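Side-chain contacts in N-isopropylammelide isopropylaminohydrolase (Burkholderia multivorans ATCC 17616, PDB 6NBO), which belongs to the amidohydrolase family of metal-dependent enzymes built on a TIM barrel and carries zinc ions at its metal site: residues H102-A107 with L138-D143; V203-A208 with Q235-L240; L219-R222 with Y228-D231; R321-A326 with V380-R385; N329-D334 with E338-C343. One frame throughout, in Å; residues are numbered along the deposited sequence.

Contact 1: residues H102-A107 with L138-D143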
# COMPACT_ATOMS: atom_id res chain seq x y z
N HIS A 102 -15.43 12.14 -14.49
CA HIS A 102 -14.98 11.08 -13.60
C HIS A 102 -15.13 11.51 -12.14
O HIS A 102 -14.73 12.61 -11.76
CB HIS A 102 -13.52 10.71 -13.89
CG HIS A 102 -13.02 9.56 -13.07
ND1 HIS A 102 -12.45 9.73 -11.82
CD2 HIS A 102 -13.00 8.23 -13.31
CE1 HIS A 102 -12.10 8.56 -11.33
NE2 HIS A 102 -12.42 7.63 -12.21
N ASP A 103 -15.73 10.63 -11.35
CA ASP A 103 -16.01 10.88 -9.93
C ASP A 103 -15.09 9.99 -9.10
O ASP A 103 -15.34 8.79 -8.96
CB ASP A 103 -17.48 10.61 -9.62
CG ASP A 103 -17.80 10.71 -8.13
OD1 ASP A 103 -17.07 11.41 -7.40
OD2 ASP A 103 -18.78 10.07 -7.70
N ALA A 104 -14.04 10.58 -8.54
CA ALA A 104 -13.17 9.83 -7.64
C ALA A 104 -13.91 9.29 -6.42
O ALA A 104 -13.37 8.43 -5.73
CB ALA A 104 -11.99 10.70 -7.19
N GLY A 105 -15.13 9.77 -6.16
CA GLY A 105 -15.91 9.31 -5.03
C GLY A 105 -16.46 7.90 -5.20
O GLY A 105 -16.10 7.00 -4.43
N ALA A 106 -17.33 7.70 -6.19
CA ALA A 106 -17.90 6.37 -6.38
C ALA A 106 -16.82 5.37 -6.77
O ALA A 106 -16.86 4.21 -6.33
CB ALA A 106 -19.01 6.41 -7.43
N ALA A 107 -15.84 5.80 -7.56
CA ALA A 107 -14.79 4.90 -8.00
C ALA A 107 -13.94 4.43 -6.83
O ALA A 107 -13.73 3.22 -6.67
CB ALA A 107 -13.92 5.60 -9.05
N LEU A 138 -8.93 14.89 -3.41
CA LEU A 138 -8.74 14.63 -1.99
C LEU A 138 -10.07 14.55 -1.25
O LEU A 138 -10.31 13.62 -0.48
CB LEU A 138 -7.85 15.72 -1.38
CG LEU A 138 -7.64 15.56 0.12
CD1 LEU A 138 -6.94 14.23 0.41
CD2 LEU A 138 -6.84 16.75 0.67
N HIS A 139 -10.95 15.54 -1.47
CA HIS A 139 -12.23 15.54 -0.78
C HIS A 139 -13.04 14.28 -1.09
O HIS A 139 -13.72 13.73 -0.21
CB HIS A 139 -13.04 16.79 -1.13
CG HIS A 139 -12.50 18.05 -0.50
ND1 HIS A 139 -12.11 18.12 0.81
CD2 HIS A 139 -12.30 19.29 -1.02
CE1 HIS A 139 -11.67 19.34 1.08
NE2 HIS A 139 -11.78 20.06 -0.01
N ARG A 140 -13.00 13.81 -2.34
CA ARG A 140 -13.74 12.59 -2.68
C ARG A 140 -13.18 11.37 -1.97
O ARG A 140 -13.94 10.52 -1.48
CB ARG A 140 -13.75 12.38 -4.20
CG ARG A 140 -14.40 13.51 -5.01
CD ARG A 140 -15.90 13.66 -4.76
NE ARG A 140 -16.21 14.26 -3.45
CZ ARG A 140 -16.30 15.56 -3.21
NH1 ARG A 140 -16.58 15.99 -1.98
NH2 ARG A 140 -16.10 16.44 -4.19
N VAL A 141 -11.85 11.24 -1.92
CA VAL A 141 -11.26 10.11 -1.21
C VAL A 141 -11.48 10.24 0.29
O VAL A 141 -11.69 9.23 0.98
CB VAL A 141 -9.77 9.98 -1.57
CG1 VAL A 141 -9.12 8.85 -0.77
CG2 VAL A 141 -9.63 9.71 -3.07
N LEU A 142 -11.46 11.47 0.83
CA LEU A 142 -11.78 11.63 2.26
C LEU A 142 -13.20 11.19 2.56
O LEU A 142 -13.46 10.61 3.63
CB LEU A 142 -11.57 13.09 2.69
CG LEU A 142 -10.13 13.59 2.75
CD1 LEU A 142 -10.11 15.10 2.91
CD2 LEU A 142 -9.34 12.93 3.88
N ASP A 143 -14.15 11.47 1.66
CA ASP A 143 -15.51 10.96 1.82
C ASP A 143 -15.51 9.44 1.87
O ASP A 143 -16.17 8.83 2.72
CB ASP A 143 -16.42 11.41 0.67
CG ASP A 143 -16.73 12.90 0.69
OD1 ASP A 143 -16.55 13.56 1.73
OD2 ASP A 143 -17.18 13.40 -0.37
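The capped start of helix 104-117 meets the middle of helix 136-147 where Ala104 and Gly105 lie against the aliphatic base of Arg140. The approach is close, with the CA atoms of Gly105 and Arg140 4.6 Å apart, and Arg140 CB rests 3.5 Å from Gly105 N, against the first peptide groups of the helix. Beside it the methyl CB of Ala104 packs on the same Arg140 CB at 3.9 Å. Asp103 is the N-cap residue: its CG is anti to the backbone N (chi1 174°), which brings the carboxylate round to the first turn, where OD1 accepts from Gly105 N at 2.8 Å and OD2 from Ala106 N at 3.2 Å. Both N-H groups come from well above the carboxylate plane. In this TIM-barrel fold the two helices follow each other round the outside of the barrel, joined through strand 120-128, and Val141 on the second helix touches Ile156 of strand 153-159. The arginine chain crosses Asp103 at about a right angle, its CD 3.7 Å from Asp103 OD1, and bends at chi2 and chi3 so that the guanidinium is carried off to its own helix. There Arg140 NH1 forms a salt bridge with Asp143 OD2 at 3.1 Å, meeting the syn side of the carboxylate, while the bond from NE to the same oxygen is weak.

Contact 2: residues V203-A208 with Q235-L240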
# COMPACT_ATOMS: atom_id res chain seq x y z
N VAL A 203 11.61 22.18 -0.93
CA VAL A 203 10.23 22.63 -0.85
C VAL A 203 9.34 21.56 -0.22
O VAL A 203 8.58 21.82 0.72
CB VAL A 203 9.70 23.06 -2.23
CG1 VAL A 203 8.17 23.16 -2.23
CG2 VAL A 203 10.31 24.40 -2.65
N LEU A 204 9.45 20.33 -0.71
CA LEU A 204 8.62 19.24 -0.20
C LEU A 204 8.92 18.95 1.28
O LEU A 204 8.00 18.82 2.09
CB LEU A 204 8.84 17.99 -1.04
CG LEU A 204 8.25 18.02 -2.45
CD1 LEU A 204 8.72 16.78 -3.22
CD2 LEU A 204 6.73 18.09 -2.38
N PHE A 205 10.20 18.82 1.64
CA PHE A 205 10.49 18.55 3.05
C PHE A 205 10.07 19.71 3.94
O PHE A 205 9.67 19.50 5.09
CB PHE A 205 11.98 18.22 3.25
CG PHE A 205 12.29 16.76 3.04
CD1 PHE A 205 12.47 16.25 1.76
CD2 PHE A 205 12.35 15.88 4.12
CE1 PHE A 205 12.73 14.90 1.56
CE2 PHE A 205 12.61 14.54 3.93
CZ PHE A 205 12.80 14.04 2.64
N GLY A 206 10.14 20.94 3.43
CA GLY A 206 9.69 22.08 4.21
C GLY A 206 8.21 21.99 4.53
O GLY A 206 7.79 22.22 5.66
N ILE A 207 7.40 21.63 3.53
CA ILE A 207 5.96 21.52 3.76
C ILE A 207 5.66 20.42 4.76
O ILE A 207 4.90 20.61 5.71
CB ILE A 207 5.23 21.29 2.43
CG1 ILE A 207 5.43 22.49 1.49
CG2 ILE A 207 3.72 21.02 2.68
CD1 ILE A 207 4.98 22.21 0.06
N ALA A 208 6.27 19.24 4.57
CA ALA A 208 6.01 18.13 5.48
C ALA A 208 6.45 18.47 6.90
O ALA A 208 5.75 18.16 7.87
CB ALA A 208 6.71 16.87 4.99
N GLN A 235 19.80 12.48 2.33
CA GLN A 235 20.50 13.55 3.05
C GLN A 235 19.53 14.40 3.85
O GLN A 235 19.76 14.70 5.02
CB GLN A 235 21.27 14.44 2.07
CG GLN A 235 22.54 13.88 1.53
CD GLN A 235 23.36 14.98 0.88
OE1 GLN A 235 23.46 16.09 1.41
NE2 GLN A 235 23.93 14.69 -0.28
N ARG A 236 18.45 14.84 3.20
CA ARG A 236 17.47 15.68 3.87
C ARG A 236 16.77 14.91 4.99
O ARG A 236 16.54 15.45 6.07
CB ARG A 236 16.46 16.20 2.84
CG ARG A 236 15.84 17.53 3.20
CD ARG A 236 16.86 18.66 3.07
NE ARG A 236 16.41 19.88 3.74
CZ ARG A 236 16.98 20.39 4.82
NH1 ARG A 236 16.50 21.50 5.37
NH2 ARG A 236 18.05 19.80 5.36
N THR A 237 16.44 13.64 4.73
CA THR A 237 15.81 12.80 5.75
C THR A 237 16.67 12.73 7.01
O THR A 237 16.16 12.85 8.13
CB THR A 237 15.59 11.39 5.20
OG1 THR A 237 14.77 11.45 4.03
CG2 THR A 237 14.92 10.51 6.25
N ALA A 238 17.97 12.52 6.83
CA ALA A 238 18.88 12.45 7.97
C ALA A 238 19.02 13.81 8.64
O ALA A 238 18.97 13.91 9.87
CB ALA A 238 20.24 11.94 7.52
N ALA A 239 19.19 14.87 7.85
CA ALA A 239 19.41 16.20 8.42
C ALA A 239 18.23 16.65 9.28
O ALA A 239 18.43 17.27 10.34
CB ALA A 239 19.68 17.21 7.30
N LEU A 240 17.01 16.33 8.87
CA LEU A 240 15.83 16.70 9.63
C LEU A 240 15.42 15.67 10.67
O LEU A 240 14.39 15.83 11.33
CB LEU A 240 14.66 16.96 8.68
CG LEU A 240 14.88 18.15 7.74
CD1 LEU A 240 13.74 18.28 6.74
CD2 LEU A 240 15.05 19.42 8.56
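The ring of Phe205 reaches from helix 197-211 to the end of helix 223-239, where Arg236 and Thr237 of its last turn and Leu240 just beyond it receive the ring. Arg236 supplies the face contact: its CG lies 4.0 Å from the ring centroid and 23° off the ring normal, a CH-pi interaction displaced toward the CG end of the ring. The two side chains run past each other in opposite directions. Arg236 has CG anti to the backbone N (chi1 -152°), which sets that methylene over the phenyl face, and the bend at chi2 then leads the guanidinium away from the ring, with the two planes 50° apart. Its NE makes a long, weak ion pair with Asp202, while CG of Leu240 sits above the centre of one guanidinium face. On the ring itself, CD1 of Leu240 approaches Phe205 CD2 obliquely, at 3.8 Å, and also touches Phe205 CB. Farther out, Thr237 OG1 stands 3.5 Å from Phe205 CZ, again at a slant; this hydroxyl is hydrogen-bonded to Ile233 O one turn earlier in its helix. No hydrogen bond links the two segments; the CH-pi approach and van der Waals packing make the contact. Around it, Phe205 also touches Leu215 of strand 215-219, Val246 of strand 246-250 and Met242 in the loop from helix 223-239 to strand 246-250, placing the ring between two neighbouring helices and the barrel strands beneath them.

Contact 3: residues L219-R222 with Y228-D231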
# COMPACT_ATOMS: atom_id res chain seq x y z
N LEU A 219 9.78 7.76 -7.23
CA LEU A 219 11.08 7.96 -7.85
C LEU A 219 11.18 7.00 -9.03
O LEU A 219 11.55 5.84 -8.87
CB LEU A 219 12.23 7.74 -6.85
CG LEU A 219 13.58 8.18 -7.42
CD1 LEU A 219 13.57 9.67 -7.78
CD2 LEU A 219 14.73 7.88 -6.47
N HIS A 220 10.83 7.50 -10.22
CA HIS A 220 10.96 6.73 -11.45
C HIS A 220 12.31 6.90 -12.12
O HIS A 220 12.60 6.18 -13.08
CB HIS A 220 9.91 7.14 -12.50
CG HIS A 220 8.52 7.25 -11.97
ND1 HIS A 220 7.98 8.45 -11.56
CD2 HIS A 220 7.56 6.32 -11.81
CE1 HIS A 220 6.73 8.25 -11.17
NE2 HIS A 220 6.46 6.96 -11.30
N GLU A 221 13.11 7.87 -11.68
CA GLU A 221 14.31 8.24 -12.41
C GLU A 221 15.26 7.06 -12.50
O GLU A 221 15.48 6.34 -11.52
CB GLU A 221 14.99 9.43 -11.75
CG GLU A 221 14.12 10.69 -11.75
CD GLU A 221 14.75 11.82 -10.97
OE1 GLU A 221 15.78 11.59 -10.30
OE2 GLU A 221 14.24 12.95 -11.06
N ARG A 222 15.82 6.86 -13.68
CA ARG A 222 16.65 5.70 -13.94
C ARG A 222 18.12 6.02 -13.69
O ARG A 222 18.55 7.18 -13.80
CB ARG A 222 16.45 5.25 -15.38
CG ARG A 222 15.00 4.91 -15.69
CD ARG A 222 14.63 3.57 -15.06
NE ARG A 222 15.61 2.56 -15.44
CZ ARG A 222 15.58 1.90 -16.59
NH1 ARG A 222 14.60 2.12 -17.46
NH2 ARG A 222 16.52 1.01 -16.88
N TYR A 228 21.30 10.00 -7.80
CA TYR A 228 21.53 11.35 -7.31
C TYR A 228 20.33 11.87 -6.52
O TYR A 228 20.48 12.42 -5.43
CB TYR A 228 21.85 12.28 -8.48
CG TYR A 228 21.79 13.75 -8.11
CD1 TYR A 228 22.88 14.39 -7.53
CD2 TYR A 228 20.62 14.47 -8.32
CE1 TYR A 228 22.81 15.74 -7.19
CE2 TYR A 228 20.54 15.79 -7.97
CZ TYR A 228 21.63 16.43 -7.41
OH TYR A 228 21.51 17.75 -7.06
N SER A 229 19.12 11.73 -7.08
CA SER A 229 17.94 12.24 -6.38
C SER A 229 17.73 11.51 -5.06
O SER A 229 17.40 12.13 -4.05
CB SER A 229 16.70 12.10 -7.26
OG SER A 229 16.72 13.01 -8.33
N LEU A 230 17.91 10.18 -5.07
CA LEU A 230 17.77 9.40 -3.85
C LEU A 230 18.76 9.87 -2.78
O LEU A 230 18.39 10.01 -1.60
CB LEU A 230 17.99 7.91 -4.16
CG LEU A 230 17.78 6.94 -2.99
CD1 LEU A 230 16.46 7.22 -2.26
CD2 LEU A 230 17.83 5.50 -3.48
N ASP A 231 20.00 10.13 -3.17
CA ASP A 231 20.98 10.63 -2.21
C ASP A 231 20.52 11.95 -1.59
O ASP A 231 20.64 12.15 -0.38
CB ASP A 231 22.34 10.81 -2.88
CG ASP A 231 23.34 11.52 -1.97
OD1 ASP A 231 23.66 10.98 -0.91
OD2 ASP A 231 23.77 12.64 -2.31
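Leu219, at the end of strand 215-219, spreads its two methyl groups over the helix that follows. Leu219 CD1 lies 4.0 Å from Ser229 CB, and Leu219 CD2 the same distance from Leu230 CB, so the branched end of Leu219 spans two consecutive helical residues. The Leu219 and Leu230 side chains cross at about a right angle, and both also touch Ile248 of strand 246-250. His220, next along, turns to the other side, where its ring meets that of His250, a zinc ligand. Glu221 then points back to the helix and makes the polar link of the contact: Ser229 OG donates to Glu221 OE1 across a short 2.6 Å, reaching the syn side of the carboxylate only 17° out of its plane. Beyond CG the glutamate chain is extended (chi2 175°), which carries the carboxylate across the gap to the helix. Its second oxygen, OE2, accepts from the backbone N of Cys191 and of Ala192. Ser229 and the two amides thus hold both oxygens of a buried carboxylate and fix its rotation. The side chain of Leu219 is about 10 Å from a zinc ion. A strand that ends near the metal site and leads through a short loop into a helix packed back upon it is the repeating strand-loop-helix arrangement of the TIM barrel in amidohydrolases.

Contact 4: residues R321-A326 with V380-R385; sequences RAMLIA and VARPVR
Met323 of helix 318-328 lays its sulfur against the guanidinium of Arg382, just past the end of helix 375-381, joining two helices of the amidohydrolase fold. The thioether comes over one face of the flat group, SD standing 3.3 Å above its plane and displaced toward the rim, 3.5 Å from Arg382 NE. Two anti torsions (chi1 -173°, chi2 -167°) stretch Met323 out from its helix, and the turn at chi3 then folds the methyl CE over the guanidinium, 3.8 Å from Arg382 CZ. Arg382 is the first residue to leave the helix, with positive phi. Its side chain bends at chi2 and chi3 and doubles back toward the helix end, where NE and NH2 together grip the carbonyl oxygen of Val380. The third nitrogen, NH1, forms a salt bridge with Glu320, so that partners on two sides fix the plane against which the methionine lies. Nearer the backbone, Met323 CG comes within 4.1 Å of Val380 CA. The two bonds to the carbonyl differ in direction: from Arg382 NE to Val380 O, at 3.0 Å, the donor sits well above the carbonyl plane, whereas Arg382 NH2 reaches the same oxygen at 3.2 Å nearly in line with the C=O bond.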
# COMPACT_ATOMS: atom_id res chain seq x y z
N ARG A 321 -1.01 -9.62 -6.07
CA ARG A 321 0.16 -8.74 -6.16
C ARG A 321 1.39 -9.41 -5.57
O ARG A 321 2.50 -9.29 -6.11
CB ARG A 321 -0.13 -7.41 -5.46
CG ARG A 321 0.99 -6.37 -5.61
CD ARG A 321 1.38 -6.14 -7.06
NE ARG A 321 0.23 -5.97 -7.96
CZ ARG A 321 0.34 -5.60 -9.23
NH1 ARG A 321 1.53 -5.32 -9.75
NH2 ARG A 321 -0.74 -5.49 -9.99
N ALA A 322 1.22 -10.14 -4.48
CA ALA A 322 2.33 -10.91 -3.92
C ALA A 322 2.84 -11.91 -4.93
O ALA A 322 4.06 -12.06 -5.11
CB ALA A 322 1.88 -11.63 -2.65
N MET A 323 1.93 -12.61 -5.62
CA MET A 323 2.33 -13.53 -6.67
C MET A 323 3.13 -12.82 -7.75
O MET A 323 4.14 -13.35 -8.24
CB MET A 323 1.10 -14.21 -7.29
CG MET A 323 1.46 -15.31 -8.29
SD MET A 323 0.04 -15.81 -9.27
CE MET A 323 -0.15 -14.38 -10.35
N LEU A 324 2.70 -11.62 -8.16
CA LEU A 324 3.40 -10.94 -9.24
C LEU A 324 4.78 -10.45 -8.79
O LEU A 324 5.74 -10.49 -9.57
CB LEU A 324 2.56 -9.78 -9.76
CG LEU A 324 1.27 -10.17 -10.48
CD1 LEU A 324 0.46 -8.91 -10.76
CD2 LEU A 324 1.59 -10.89 -11.79
N ILE A 325 4.88 -10.00 -7.54
CA ILE A 325 6.18 -9.64 -6.99
C ILE A 325 7.12 -10.85 -7.00
O ILE A 325 8.28 -10.77 -7.41
CB ILE A 325 6.00 -9.06 -5.57
CG1 ILE A 325 5.32 -7.69 -5.65
CG2 ILE A 325 7.34 -8.94 -4.84
CD1 ILE A 325 4.87 -7.13 -4.31
N ALA A 326 6.61 -12.00 -6.54
CA ALA A 326 7.40 -13.23 -6.53
C ALA A 326 7.87 -13.59 -7.93
O ALA A 326 9.05 -13.90 -8.15
CB ALA A 326 6.58 -14.36 -5.90
N VAL A 380 0.16 -18.37 -4.84
CA VAL A 380 0.01 -18.62 -6.28
C VAL A 380 -1.43 -18.98 -6.66
O VAL A 380 -1.88 -18.66 -7.77
CB VAL A 380 0.98 -19.71 -6.78
CG1 VAL A 380 2.42 -19.37 -6.38
CG2 VAL A 380 0.58 -21.09 -6.30
N ALA A 381 -2.17 -19.66 -5.77
CA ALA A 381 -3.53 -20.06 -6.12
C ALA A 381 -4.55 -18.95 -5.88
O ALA A 381 -5.62 -18.99 -6.48
CB ALA A 381 -3.95 -21.30 -5.33
N ARG A 382 -4.23 -17.98 -5.02
CA ARG A 382 -5.14 -16.88 -4.70
C ARG A 382 -6.56 -17.37 -4.39
O ARG A 382 -7.53 -16.88 -4.97
CB ARG A 382 -5.16 -15.87 -5.84
CG ARG A 382 -3.79 -15.20 -6.09
CD ARG A 382 -3.59 -14.90 -7.58
NE ARG A 382 -3.29 -16.10 -8.37
CZ ARG A 382 -3.47 -16.17 -9.69
NH1 ARG A 382 -3.97 -15.13 -10.35
NH2 ARG A 382 -3.17 -17.28 -10.36
N PRO A 383 -6.72 -18.33 -3.48
CA PRO A 383 -8.06 -18.83 -3.19
C PRO A 383 -8.98 -17.71 -2.71
O PRO A 383 -8.54 -16.73 -2.11
CB PRO A 383 -7.83 -19.87 -2.08
CG PRO A 383 -6.58 -19.46 -1.42
CD PRO A 383 -5.72 -18.84 -2.52
N VAL A 384 -10.28 -17.87 -2.99
CA VAL A 384 -11.25 -16.87 -2.56
C VAL A 384 -11.13 -16.66 -1.06
O VAL A 384 -10.82 -17.59 -0.32
CB VAL A 384 -12.68 -17.32 -2.95
CG1 VAL A 384 -13.08 -18.57 -2.19
CG2 VAL A 384 -13.69 -16.21 -2.71
N ARG A 385 -11.33 -15.42 -0.61
CA ARG A 385 -11.36 -15.18 0.83
C ARG A 385 -12.66 -15.76 1.38
O ARG A 385 -13.74 -15.20 1.16
CB ARG A 385 -11.25 -13.70 1.17
CG ARG A 385 -10.15 -12.93 0.47
CD ARG A 385 -8.79 -13.62 0.54
NE ARG A 385 -8.40 -14.23 -0.74
CZ ARG A 385 -7.75 -13.58 -1.70
NH1 ARG A 385 -7.40 -12.31 -1.54
NH2 ARG A 385 -7.43 -14.21 -2.83

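Contact 5: residues N329-D334 with E338-C343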
# COMPACT_ATOMS: atom_id res chain seq x y z
N ASN A 329 10.59 -11.29 -9.21
CA ASN A 329 11.87 -11.53 -8.55
C ASN A 329 12.37 -12.96 -8.75
O ASN A 329 13.36 -13.34 -8.12
CB ASN A 329 11.74 -11.21 -7.06
CG ASN A 329 11.81 -9.72 -6.78
OD1 ASN A 329 12.87 -9.21 -6.43
ND2 ASN A 329 10.69 -9.02 -6.94
N ASP A 330 11.73 -13.73 -9.63
CA ASP A 330 12.15 -15.09 -9.99
C ASP A 330 12.12 -16.01 -8.78
O ASP A 330 12.92 -16.94 -8.66
CB ASP A 330 13.55 -15.08 -10.63
CG ASP A 330 13.77 -16.28 -11.54
OD1 ASP A 330 12.80 -16.99 -11.86
OD2 ASP A 330 14.93 -16.50 -11.94
N PHE A 331 11.20 -15.76 -7.85
CA PHE A 331 11.06 -16.63 -6.69
C PHE A 331 10.46 -17.98 -7.11
O PHE A 331 9.54 -18.04 -7.92
CB PHE A 331 10.15 -15.99 -5.64
CG PHE A 331 10.77 -14.80 -4.91
CD1 PHE A 331 12.09 -14.45 -5.10
CD2 PHE A 331 10.00 -14.06 -4.02
CE1 PHE A 331 12.64 -13.36 -4.43
CE2 PHE A 331 10.53 -12.98 -3.33
CZ PHE A 331 11.87 -12.63 -3.54
N ARG A 332 11.00 -19.07 -6.55
CA ARG A 332 10.43 -20.39 -6.78
C ARG A 332 10.23 -21.12 -5.46
O ARG A 332 9.28 -21.90 -5.31
CB ARG A 332 11.31 -21.23 -7.71
CG ARG A 332 11.72 -20.57 -9.01
CD ARG A 332 10.76 -20.85 -10.15
NE ARG A 332 11.22 -20.24 -11.40
CZ ARG A 332 11.57 -20.92 -12.49
NH1 ARG A 332 11.50 -22.24 -12.52
NH2 ARG A 332 11.99 -20.26 -13.57
N ARG A 333 11.14 -20.91 -4.51
CA ARG A 333 11.10 -21.63 -3.25
C ARG A 333 9.91 -21.17 -2.41
O ARG A 333 9.49 -20.01 -2.47
CB ARG A 333 12.39 -21.39 -2.45
CG ARG A 333 13.69 -21.81 -3.16
CD ARG A 333 14.91 -21.24 -2.42
NE ARG A 333 14.80 -21.49 -0.99
CZ ARG A 333 15.38 -22.50 -0.36
NH1 ARG A 333 16.14 -23.36 -1.03
NH2 ARG A 333 15.19 -22.66 0.94
N ASP A 334 9.38 -22.09 -1.60
CA ASP A 334 8.29 -21.73 -0.70
C ASP A 334 8.66 -20.55 0.19
O ASP A 334 7.86 -19.63 0.39
CB ASP A 334 7.89 -22.92 0.19
CG ASP A 334 7.04 -23.94 -0.54
OD1 ASP A 334 7.05 -23.96 -1.79
OD2 ASP A 334 6.35 -24.73 0.15
N GLU A 338 6.96 -16.79 0.62
CA GLU A 338 6.54 -16.19 1.88
C GLU A 338 7.17 -14.81 2.07
O GLU A 338 6.57 -13.94 2.71
CB GLU A 338 6.89 -17.13 3.05
CG GLU A 338 6.06 -18.41 2.99
CD GLU A 338 6.36 -19.35 4.15
OE1 GLU A 338 6.80 -18.87 5.21
OE2 GLU A 338 6.15 -20.57 3.99
N VAL A 339 8.37 -14.60 1.51
CA VAL A 339 8.94 -13.25 1.51
C VAL A 339 8.07 -12.32 0.69
O VAL A 339 7.83 -11.17 1.07
CB VAL A 339 10.39 -13.28 0.98
CG1 VAL A 339 10.87 -11.85 0.73
CG2 VAL A 339 11.29 -13.99 1.96
N ALA A 340 7.57 -12.80 -0.46
CA ALA A 340 6.68 -11.96 -1.25
C ALA A 340 5.38 -11.69 -0.50
O ALA A 340 4.88 -10.56 -0.52
CB ALA A 340 6.40 -12.62 -2.61
N LEU A 341 4.85 -12.70 0.19
CA LEU A 341 3.64 -12.48 0.98
C LEU A 341 3.88 -11.47 2.10
O LEU A 341 2.99 -10.68 2.44
CB LEU A 341 3.15 -13.81 1.55
CG LEU A 341 1.89 -13.79 2.43
CD1 LEU A 341 0.69 -13.30 1.61
CD2 LEU A 341 1.61 -15.17 3.01
N GLU A 342 5.08 -11.48 2.69
CA GLU A 342 5.42 -10.47 3.69
C GLU A 342 5.27 -9.04 3.15
O GLU A 342 4.92 -8.13 3.90
CB GLU A 342 6.84 -10.72 4.20
CG GLU A 342 7.23 -9.82 5.36
CD GLU A 342 8.64 -10.09 5.89
OE1 GLU A 342 9.49 -10.63 5.15
OE2 GLU A 342 8.89 -9.73 7.06
N CYS A 343 5.53 -8.84 1.85
CA CYS A 343 5.39 -7.51 1.24
C CYS A 343 3.96 -6.98 1.24
O CYS A 343 3.77 -5.77 1.06
CB CYS A 343 5.90 -7.53 -0.20
SG CYS A 343 7.67 -7.89 -0.33
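Phe331 meets Ala340 edge-on: Ala340 CB lies near the plane of the ring, 4.1 Å from Phe331 CD2. The ring belongs to the connection between helices 318-328 and 334-342, a helix-loop-helix unit on the outside of the amidohydrolase barrel. The first helix ends in a Schellman motif, with Asp330 as the positive-phi C-prime residue and Phe331 N bonded back to Ala326 O; the chain then runs on to Arg333, the N-cap of the second helix. The reversal of the chain between the two helices brings the phenyl group back over the second. Phe331 has CG anti to its carbonyl carbon (chi1 -71°), which directs the ring at Val339 and Ala340. CG1 of Val339 approaches Phe331 CE2 obliquely, at 4.2 Å. One ring face is occupied from within the loop, by Asn329 CB standing 3.5 Å above the plane and offset toward the rim. Leu290 and Val289 of helix 289-295, along with Ala326, Ala336 and Leu337, also touch the phenyl group, so that three helices contribute to its surroundings. At the other end of the contact, an i to i+4 backbone bond near the start of helix 334-342 runs from Glu338 N to Asp334 O, at 3.0 Å. The Glu338 side chain remains extended beyond CG, its carboxylate OE2 5.7 Å from the like-charged Asp334 OD2. It also lies along that carbonyl, with Glu338 CG 3.4 Å from Asp334 O.

In the fold
From the N terminus, contact 1 comes first, closing a loop of about thirty residues through strand 120-128 and joining helices 104-117 and 136-147. Contact 2 follows in series and ties helix 197-211 to helix 223-239; contact 3 is nested inside its loop, uses the same second helix and joins it to the end of strand 215-219, the two centres being about 16 Å apart. Farther on, 321-326 with 380-385 closes the longest loop, and contact 5 nests within it. These last two touch, Ala326 CB packing on Ala340 CB, with centres about 10 Å apart, while contacts 2 and 4 lie on opposite sides of the chain's centre.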